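Local coordinates for pectate lyase (PDB 5GT5), which cleaves polygalacturonate, and probably pectin of varied methylation, by endo-acting elimination, probably with the help of calcium, at residues A[242-248]-A[270-276]; A[323-328]-A[343-349]. The protein carries 1 engineered substitution. All coordinates share one frame; numbering follows the deposited sequence.

Contact 1 (A[242-248]-A[270-276])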
ATOM      1  N   SER A 242     -19.116 -11.888  28.510  1.00  6.63           N
ATOM      2  CA  SER A 242     -17.970 -12.002  27.596  1.00  6.95           C
ATOM      3  C   SER A 242     -18.331 -11.715  26.142  1.00  7.66           C
ATOM      4  O   SER A 242     -19.482 -11.849  25.723  1.00  7.78           O
ATOM      5  CB  SER A 242     -17.314 -13.381  27.725  1.00  7.88           C
ATOM      6  OG  SER A 242     -18.253 -14.424  27.610  1.00  8.65           O
ATOM      7  N   GLN A 243     -17.334 -11.247  25.397  1.00  5.94           N
ATOM      8  CA  GLN A 243     -17.547 -10.878  23.988  1.00  6.49           C
ATOM      9  C   GLN A 243     -17.399 -12.112  23.109  1.00  6.39           C
ATOM     10  O   GLN A 243     -16.428 -12.848  23.232  1.00  8.20           O
ATOM     11  CB  GLN A 243     -16.503  -9.817  23.612  1.00  8.06           C
ATOM     12  CG  GLN A 243     -16.381  -9.547  22.108  1.00  8.81           C
ATOM     13  CD  GLN A 243     -17.655  -8.999  21.499  1.00  6.83           C
ATOM     14  OE1 GLN A 243     -18.549  -8.523  22.229  1.00  5.74           O
ATOM     15  NE2 GLN A 243     -17.749  -9.036  20.172  1.00  7.56           N
ATOM     16  N   LYS A 244     -18.354 -12.375  22.230  1.00  6.09           N
ATOM     17  CA  LYS A 244     -18.336 -13.640  21.461  1.00  7.78           C
ATOM     18  C   LYS A 244     -17.255 -13.676  20.389  1.00  9.50           C
ATOM     19  O   LYS A 244     -16.614 -14.699  20.190  1.00 10.85           O
ATOM     20  CB  LYS A 244     -19.708 -13.881  20.823  1.00  9.79           C
ATOM     21  CG  LYS A 244     -19.884 -15.194  20.076  1.00 15.64           C
ATOM     22  CD  LYS A 244     -19.803 -16.361  21.035  1.00 22.65           C
ATOM     23  CE  LYS A 244     -21.067 -16.485  21.877  1.00 23.98           C
ATOM     24  NZ  LYS A 244     -21.045 -17.704  22.756  1.00 16.22           N
ATOM     25  N   LYS A 245     -17.036 -12.570  19.693  1.00  7.28           N
ATOM     26  CA  LYS A 245     -16.123 -12.549  18.526  1.00  6.72           C
ATOM     27  C   LYS A 245     -15.116 -11.408  18.607  1.00  8.54           C
ATOM     28  O   LYS A 245     -15.491 -10.262  18.872  1.00 10.13           O
ATOM     29  CB  LYS A 245     -16.927 -12.388  17.207  1.00  8.82           C
ATOM     30  CG  LYS A 245     -17.821 -13.561  16.845  1.00 12.82           C
ATOM     31  CD  LYS A 245     -18.894 -13.131  15.866  1.00 21.03           C
ATOM     32  CE  LYS A 245     -19.886 -14.240  15.561  1.00 34.33           C
ATOM     33  NZ  LYS A 245     -21.171 -13.675  15.048  1.00 22.75           N
ATOM     34  N   GLY A 246     -13.842 -11.698  18.347  1.00  7.86           N
ATOM     35  CA  GLY A 246     -12.807 -10.686  18.330  1.00  6.76           C
ATOM     36  C   GLY A 246     -12.522 -10.086  16.962  1.00  7.82           C
ATOM     37  O   GLY A 246     -13.164  -9.124  16.549  1.00 10.36           O
ATOM     38  N   HIS A 247     -11.532 -10.641  16.258  1.00  6.28           N
ATOM     39  CA  HIS A 247     -11.084 -10.167  14.952  1.00  6.01           C
ATOM     40  C   HIS A 247     -11.324 -11.222  13.859  1.00  5.68           C
ATOM     41  O   HIS A 247     -10.736 -12.309  13.910  1.00  5.92           O
ATOM     42  CB  HIS A 247      -9.561  -9.946  14.963  1.00  6.37           C
ATOM     43  CG  HIS A 247      -9.070  -8.926  15.953  1.00  4.81           C
ATOM     44  ND1 HIS A 247      -9.483  -7.623  15.950  1.00  6.05           N
ATOM     45  CD2 HIS A 247      -8.118  -9.030  16.918  1.00  7.85           C
ATOM     46  CE1 HIS A 247      -8.849  -6.958  16.920  1.00  7.14           C
ATOM     47  NE2 HIS A 247      -8.022  -7.794  17.514  1.00  7.39           N
ATOM     48  N   LEU A 248     -12.174 -10.929  12.898  1.00  5.22           N
ATOM     49  CA  LEU A 248     -12.336 -11.753  11.696  1.00  5.36           C
ATOM     50  C   LEU A 248     -11.432 -11.180  10.629  1.00  5.29           C
ATOM     51  O   LEU A 248     -11.643 -10.051  10.179  1.00  6.73           O
ATOM     52  CB  LEU A 248     -13.793 -11.737  11.232  1.00  5.43           C
ATOM     53  CG  LEU A 248     -14.081 -12.641  10.026  1.00  8.52           C
ATOM     54  CD1 LEU A 248     -13.810 -14.125  10.338  1.00  7.79           C
ATOM     55  CD2 LEU A 248     -15.528 -12.412   9.589  1.00 10.33           C
ATOM     56  N   TYR A 270      -6.975  -8.729  25.646  1.00  6.17           N
ATOM     57  CA  TYR A 270      -8.260  -9.316  25.242  1.00  4.77           C
ATOM     58  C   TYR A 270      -8.855  -9.947  26.483  1.00  4.56           C
ATOM     59  O   TYR A 270      -8.484 -11.070  26.847  1.00  7.35           O
ATOM     60  CB  TYR A 270      -8.053 -10.382  24.141  1.00  6.83           C
ATOM     61  CG  TYR A 270      -7.511  -9.772  22.853  1.00  5.34           C
ATOM     62  CD1 TYR A 270      -8.372  -9.219  21.914  1.00  5.70           C
ATOM     63  CD2 TYR A 270      -6.141  -9.748  22.604  1.00  5.89           C
ATOM     64  CE1 TYR A 270      -7.881  -8.601  20.760  1.00  6.55           C
ATOM     65  CE2 TYR A 270      -5.631  -9.176  21.436  1.00  5.95           C
ATOM     66  CZ  TYR A 270      -6.512  -8.594  20.527  1.00  6.79           C
ATOM     67  OH  TYR A 270      -6.003  -8.021  19.386  1.00  6.43           O
ATOM     68  N   LYS A 271      -9.720  -9.197  27.180  1.00  6.36           N
ATOM     69  CA  LYS A 271     -10.287  -9.645  28.430  1.00  5.37           C
ATOM     70  C   LYS A 271     -11.685 -10.176  28.215  1.00  7.93           C
ATOM     71  O   LYS A 271     -12.586  -9.433  27.805  1.00  6.95           O
ATOM     72  CB  LYS A 271     -10.309  -8.481  29.427  1.00  9.19           C
ATOM     73  CG  LYS A 271     -10.795  -8.925  30.805  1.00 11.07           C
ATOM     74  CD  LYS A 271     -10.838  -7.752  31.802  1.00 19.76           C
ATOM     75  CE  LYS A 271     -11.437  -8.177  33.151  1.00 33.41           C
ATOM     76  NZ  LYS A 271     -12.917  -7.977  33.244  1.00 40.04           N
ATOM     77  N   ASP A 272     -11.852 -11.478  28.471  1.00  6.04           N
ATOM     78  CA  ASP A 272     -13.142 -12.134  28.318  1.00  7.43           C
ATOM     79  C   ASP A 272     -13.667 -11.980  26.902  1.00  5.76           C
ATOM     80  O   ASP A 272     -14.845 -11.666  26.671  1.00  7.94           O
ATOM     81  CB  ASP A 272     -14.130 -11.619  29.371  1.00  6.33           C
ATOM     82  CG  ASP A 272     -13.619 -11.857  30.778  1.00  6.32           C
ATOM     83  OD1 ASP A 272     -13.175 -13.004  31.046  1.00  7.10           O
ATOM     84  OD2 ASP A 272     -13.646 -10.897  31.590  1.00  8.39           O
ATOM     85  N   ILE A 273     -12.767 -12.240  25.947  1.00  5.45           N
ATOM     86  CA  ILE A 273     -13.109 -12.383  24.544  1.00  5.38           C
ATOM     87  C   ILE A 273     -13.088 -13.884  24.244  1.00  4.81           C
ATOM     88  O   ILE A 273     -12.087 -14.547  24.492  1.00  6.83           O
ATOM     89  CB  ILE A 273     -12.075 -11.632  23.649  1.00  5.95           C
ATOM     90  CG1 ILE A 273     -11.807 -10.214  24.183  1.00  5.87           C
ATOM     91  CG2 ILE A 273     -12.517 -11.679  22.200  1.00  6.11           C
ATOM     92  CD1 ILE A 273     -13.044  -9.306  24.296  1.00  6.62           C
ATOM     93  N   GLN A 274     -14.188 -14.411  23.734  1.00  5.33           N
ATOM     94  CA  GLN A 274     -14.346 -15.869  23.617  1.00  4.24           C
ATOM     95  C   GLN A 274     -13.622 -16.497  22.446  1.00  5.78           C
ATOM     96  O   GLN A 274     -13.397 -17.701  22.436  1.00  7.46           O
ATOM     97  CB  GLN A 274     -15.822 -16.224  23.475  1.00  7.28           C
ATOM     98  CG  GLN A 274     -16.656 -15.974  24.742  1.00  5.64           C
ATOM     99  CD  GLN A 274     -18.077 -16.500  24.597  1.00  7.72           C
ATOM    100  OE1 GLN A 274     -18.383 -17.324  23.720  1.00  8.18           O
ATOM    101  NE2 GLN A 274     -18.960 -16.010  25.457  1.00 10.33           N
ATOM    102  N   ASP A 275     -13.305 -15.717  21.414  1.00  5.50           N
ATOM    103  CA  ASP A 275     -12.947 -16.315  20.117  1.00  5.30           C
ATOM    104  C   ASP A 275     -12.280 -15.286  19.226  1.00  5.62           C
ATOM    105  O   ASP A 275     -12.471 -14.074  19.392  1.00  7.08           O
ATOM    106  CB  ASP A 275     -14.252 -16.825  19.459  1.00  7.98           C
ATOM    107  CG  ASP A 275     -14.051 -17.855  18.353  1.00  9.16           C
ATOM    108  OD1 ASP A 275     -12.915 -18.339  18.096  1.00  7.56           O
ATOM    109  OD2 ASP A 275     -15.088 -18.195  17.733  1.00 10.20           O
ATOM    110  N   ARG A 276     -11.500 -15.779  18.269  1.00  5.58           N
ATOM    111  CA  ARG A 276     -10.961 -14.986  17.156  1.00  5.02           C
ATOM    112  C   ARG A 276      -9.931 -13.965  17.613  1.00  4.25           C
ATOM    113  O   ARG A 276     -10.086 -12.752  17.422  1.00  6.37           O
ATOM    114  CB  ARG A 276     -12.076 -14.321  16.351  1.00  7.44           C
ATOM    115  CG  ARG A 276     -13.193 -15.257  15.914  1.00  7.48           C
ATOM    116  CD  ARG A 276     -14.067 -14.504  14.903  1.00  9.21           C
ATOM    117  NE  ARG A 276     -15.169 -15.342  14.418  1.00 10.86           N
ATOM    118  CZ  ARG A 276     -16.189 -14.856  13.694  1.00 11.77           C
ATOM    119  NH1 ARG A 276     -16.264 -13.571  13.434  1.00 13.24           N
ATOM    120  NH2 ARG A 276     -17.155 -15.670  13.286  1.00 21.28           N
TER
HETATM  121  O   HOH W   1     -17.457 -17.126  18.453  1.00 18.31           O
HETATM  122  O   HOH W   2     -15.124 -11.074  14.567  1.00 13.92           O
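Arg276 and Lys245 both start with CG beside the backbone N and opposite the carbonyl carbon (chi1 -50° and -67°), both run on extended, and the two chains lie side by side, pointing the same way. Lys245 CG sits 3.7 Å above the centre of the Arg276 guanidinium plane. Leu248 CD1 takes the opposite face, 4.0 Å above the plane and nearer the rim, so that aliphatic carbon sandwiches the flat group. Lys245 NZ itself carries on to a salt bridge with Asp174.

At the other end, the amide of Gln274 is held at both atoms. Gln274 NE2 gives a bond to Ser242 OG (2.8 Å) that lies in the amide plane and is close to straight at 168°, while Gln274 OE1 takes Lys244 NZ (2.9 Å) as well as the backbone N of Thr322. Between these ends the backbones bond through Gln243 N to Asp272 O and Gln274 N to Gln243 O, and His247 N reaches Arg276 O at 2.8 Å. Farther along, His247 NE2 and Tyr270 OH share a hydrogen bond (2.8 Å), the hydroxyl meeting the imidazole at its edge, in the ring plane, and the two rings meeting rim to rim at nearly a right angle.

The arrangement belongs to the right-handed parallel beta-helix of polysaccharide lyase family 1, probably at its substrate cleft, where Arg276 is probably the catalytic arginine and Asp174 a likely calcium ligand.

Contact 2 (A[323-328]-A[343-349])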
ATOM      1  N   SER A 323     -14.327 -20.988  23.980  1.00  8.29           N
ATOM      2  CA  SER A 323     -13.052 -20.790  24.684  1.00  6.78           C
ATOM      3  C   SER A 323     -11.890 -21.031  23.751  1.00  7.62           C
ATOM      4  O   SER A 323     -11.132 -21.991  23.904  1.00  7.00           O
ATOM      5  CB  SER A 323     -13.001 -21.717  25.909  1.00  7.87           C
ATOM      6  OG  SER A 323     -11.967 -21.351  26.805  1.00  9.78           O
ATOM      7  N   ASN A 324     -11.787 -20.154  22.752  1.00  6.83           N
ATOM      8  CA  ASN A 324     -10.750 -20.222  21.748  1.00  6.00           C
ATOM      9  C   ASN A 324      -9.778 -19.075  21.890  1.00  6.10           C
ATOM     10  O   ASN A 324     -10.087 -18.068  22.512  1.00  8.81           O
ATOM     11  CB  ASN A 324     -11.336 -20.169  20.338  1.00  7.55           C
ATOM     12  CG  ASN A 324     -12.143 -21.410  19.967  1.00  9.86           C
ATOM     13  OD1 ASN A 324     -12.060 -22.468  20.619  1.00  9.29           O
ATOM     14  ND2 ASN A 324     -12.946 -21.274  18.894  1.00  8.71           N
ATOM     15  N   GLY A 325      -8.615 -19.214  21.295  1.00  6.42           N
ATOM     16  CA  GLY A 325      -7.608 -18.163  21.279  1.00  4.62           C
ATOM     17  C   GLY A 325      -7.310 -17.697  19.862  1.00  6.11           C
ATOM     18  O   GLY A 325      -8.124 -16.991  19.244  1.00  8.81           O
ATOM     19  N   ALA A 326      -6.149 -18.082  19.338  1.00  5.60           N
ATOM     20  CA  ALA A 326      -5.737 -17.742  17.971  1.00  5.23           C
ATOM     21  C   ALA A 326      -6.095 -18.894  17.037  1.00  6.42           C
ATOM     22  O   ALA A 326      -5.965 -20.085  17.403  1.00  6.42           O
ATOM     23  CB  ALA A 326      -4.209 -17.488  17.941  1.00  6.60           C
ATOM     24  N   ILE A 327      -6.566 -18.560  15.838  1.00  6.56           N
ATOM     25  CA  ILE A 327      -7.056 -19.559  14.886  1.00  7.02           C
ATOM     26  C   ILE A 327      -6.495 -19.236  13.505  1.00  6.05           C
ATOM     27  O   ILE A 327      -6.721 -18.139  12.979  1.00  6.79           O
ATOM     28  CB  ILE A 327      -8.602 -19.531  14.808  1.00  6.43           C
ATOM     29  CG1 ILE A 327      -9.219 -19.724  16.195  1.00  7.43           C
ATOM     30  CG2 ILE A 327      -9.090 -20.680  13.913  1.00  7.46           C
ATOM     31  CD1 ILE A 327      -9.773 -18.462  16.813  1.00 15.61           C
ATOM     32  N   SER A 328      -5.773 -20.181  12.910  1.00  5.80           N
ATOM     33  CA  SER A 328      -5.271 -20.041  11.552  1.00  5.57           C
ATOM     34  C   SER A 328      -5.972 -21.061  10.672  1.00  7.64           C
ATOM     35  O   SER A 328      -6.000 -22.251  11.011  1.00  7.46           O
ATOM     36  CB  SER A 328      -3.770 -20.330  11.500  1.00  6.90           C
ATOM     37  OG  SER A 328      -3.288 -20.040  10.185  1.00  7.16           O
ATOM     38  N   ASP A 343      -6.926 -19.168  30.964  1.00  6.51           N
ATOM     39  CA  ASP A 343      -8.269 -19.726  31.024  1.00  8.85           C
ATOM     40  C   ASP A 343      -8.961 -19.772  29.666  1.00 10.22           C
ATOM     41  O   ASP A 343     -10.178 -19.677  29.559  1.00  8.97           O
ATOM     42  CB  ASP A 343      -9.094 -19.028  32.103  1.00  8.87           C
ATOM     43  CG  ASP A 343      -8.729 -19.513  33.503  1.00 11.80           C
ATOM     44  OD1 ASP A 343      -8.080 -20.578  33.600  1.00 11.99           O
ATOM     45  OD2 ASP A 343      -9.111 -18.853  34.502  1.00 14.87           O
ATOM     46  N   VAL A 344      -8.150 -19.985  28.641  1.00  7.87           N
ATOM     47  CA  VAL A 344      -8.627 -20.279  27.291  1.00  8.44           C
ATOM     48  C   VAL A 344      -8.372 -21.759  27.041  1.00  8.00           C
ATOM     49  O   VAL A 344      -7.221 -22.207  27.066  1.00  8.71           O
ATOM     50  CB  VAL A 344      -7.885 -19.424  26.238  1.00  7.46           C
ATOM     51  CG1 VAL A 344      -8.297 -19.852  24.832  1.00  7.41           C
ATOM     52  CG2 VAL A 344      -8.175 -17.914  26.460  1.00  7.77           C
ATOM     53  N   GLN A 345      -9.433 -22.525  26.825  1.00  6.59           N
ATOM     54  CA  GLN A 345      -9.296 -23.983  26.731  1.00  8.24           C
ATOM     55  C   GLN A 345      -8.597 -24.443  25.446  1.00  9.72           C
ATOM     56  O   GLN A 345      -7.842 -25.431  25.451  1.00  9.83           O
ATOM     57  CB  GLN A 345     -10.665 -24.642  26.861  1.00  9.63           C
ATOM     58  CG  GLN A 345     -10.551 -26.202  26.922  1.00 13.27           C
ATOM     59  CD  GLN A 345     -11.829 -26.871  27.377  1.00 28.96           C
ATOM     60  OE1 GLN A 345     -12.748 -26.221  27.871  1.00 19.07           O
ATOM     61  NE2 GLN A 345     -11.883 -28.188  27.234  1.00 25.53           N
ATOM     62  N   TYR A 346      -8.863 -23.752  24.337  1.00  6.85           N
ATOM     63  CA  TYR A 346      -8.333 -24.146  23.032  1.00  7.58           C
ATOM     64  C   TYR A 346      -7.588 -22.961  22.458  1.00  7.21           C
ATOM     65  O   TYR A 346      -8.062 -22.295  21.541  1.00  8.82           O
ATOM     66  CB  TYR A 346      -9.454 -24.586  22.077  1.00  8.80           C
ATOM     67  CG  TYR A 346     -10.283 -25.735  22.616  1.00 10.15           C
ATOM     68  CD1 TYR A 346      -9.789 -27.027  22.584  1.00 10.96           C
ATOM     69  CD2 TYR A 346     -11.546 -25.520  23.156  1.00 14.13           C
ATOM     70  CE1 TYR A 346     -10.544 -28.091  23.092  1.00 16.20           C
ATOM     71  CE2 TYR A 346     -12.308 -26.571  23.655  1.00 16.41           C
ATOM     72  CZ  TYR A 346     -11.799 -27.846  23.611  1.00 20.65           C
ATOM     73  OH  TYR A 346     -12.566 -28.885  24.102  1.00 21.82           O
ATOM     74  N   PRO A 347      -6.400 -22.668  22.989  1.00  6.08           N
ATOM     75  CA  PRO A 347      -5.714 -21.424  22.607  1.00  9.01           C
ATOM     76  C   PRO A 347      -5.168 -21.371  21.185  1.00  6.12           C
ATOM     77  O   PRO A 347      -4.883 -20.270  20.707  1.00  6.35           O
ATOM     78  CB  PRO A 347      -4.548 -21.354  23.605  1.00  8.68           C
ATOM     79  CG  PRO A 347      -4.312 -22.824  24.004  1.00  7.78           C
ATOM     80  CD  PRO A 347      -5.692 -23.425  24.044  1.00  7.53           C
ATOM     81  N   VAL A 348      -4.989 -22.522  20.554  1.00  5.93           N
ATOM     82  CA  VAL A 348      -4.273 -22.599  19.290  1.00  6.80           C
ATOM     83  C   VAL A 348      -5.041 -23.551  18.384  1.00  8.56           C
ATOM     84  O   VAL A 348      -5.013 -24.772  18.586  1.00  8.39           O
ATOM     85  CB  VAL A 348      -2.811 -23.124  19.496  1.00  8.08           C
ATOM     86  CG1 VAL A 348      -2.041 -23.078  18.161  1.00  8.20           C
ATOM     87  CG2 VAL A 348      -2.055 -22.297  20.536  1.00  9.28           C
ATOM     88  N   ARG A 349      -5.717 -23.019  17.372  1.00  7.26           N
ATOM     89  CA  ARG A 349      -6.530 -23.853  16.478  1.00  7.91           C
ATOM     90  C   ARG A 349      -6.099 -23.665  15.046  1.00  5.96           C
ATOM     91  O   ARG A 349      -5.685 -22.570  14.635  1.00  6.89           O
ATOM     92  CB  ARG A 349      -8.023 -23.530  16.626  1.00  7.41           C
ATOM     93  CG  ARG A 349      -8.577 -23.897  17.984  1.00  9.81           C
ATOM     94  CD  ARG A 349     -10.061 -23.599  18.068  1.00 14.73           C
ATOM     95  NE  ARG A 349     -10.812 -24.612  17.367  1.00 18.44           N
ATOM     96  CZ  ARG A 349     -11.180 -25.777  17.908  1.00 27.18           C
ATOM     97  NH1 ARG A 349     -10.899 -26.050  19.178  1.00 27.91           N
ATOM     98  NH2 ARG A 349     -11.843 -26.664  17.181  1.00 24.90           N
TER
HETATM   99  O   HOH W   3     -12.816 -19.593  28.669  1.00  8.43           O
HETATM  100  O   HOH W   4      -8.046 -21.070  19.317  1.00 17.24           O
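The ring of Tyr346 meets the carbonyl O of Ser323 at its edge, 3.6 Å from Tyr346 CD2, while CG of Gln345, its own chain neighbour, lies over one face toward the rim. The amide of Asn324 stands steeply to that ring, planes 74° apart, with Asn324 OD1 3.7 Å from Tyr346 CB. Against the Arg349 guanidinium the same amide is turned by just 20°, yet Asn324 OD1 approaches that group obliquely and touches Arg349 CD at 3.4 Å. The guanidinium has Tyr346 CB at its edge, in plane. Their N-H groups have partners elsewhere: Arg349 NE bonds Gln352 OE1, and Asn324 ND2 bonds Asp275 OD1.

Ser323 pins the turn into the second strand. Ser323 OG, anti to its own N (chi1 -165°), accepts Gln345 N at 2.8 Å in a nearly straight bond; a water joins OG to Asp343 O. A valine in its place would probably leave Gln345 N without this side-chain acceptor and that water without one of its two grips.

Beyond it the strands pair in parallel, Tyr346 N bonding Ser323 O, Arg349 N bonding Ala326 O and Ser328 N bonding Arg349 O (each 2.9 Å). The regular alternation breaks at Gly325 and Pro347: Asn324, Ile327, Tyr346 and Arg349 share one face, Ala326 and Val348 the other. At the kink Ala326 N reaches Pro347 O from well above the carbonyl plane, and a water bridges Gly325 N, Ala326 O and Tyr346 O.

Strand 324-329 runs between strands 279-281 and 346-349, the latter outermost in this sheet; Ala326 and Val348 pack on Ile364 of strand 363-367, and Asp343 touches helix 295-301.

Following the chain from the N terminus, helix 233-241 leads into 242-248, and contact 1 closes the first loop when the chain comes back along strand 262-271 to 270-276. Contact 2 opens only later: after strands 279-281, 284-288 and 291-293 and helices 295-301 and 306-314, the chain enters 323-328, and strands 333-337 and 340-342 bring it round to 343-349. The two loops therefore follow in series, neither crossing nor enclosing the other. They still touch in space: Gln274 O lies 3.0 Å from Asn324 N, a probable hydrogen bond, and Ile327 CD1 packs against Asp275 and Arg276. Successive turns of the beta-helix are thereby tied together, with contact 2 beside the probable catalytic arginine.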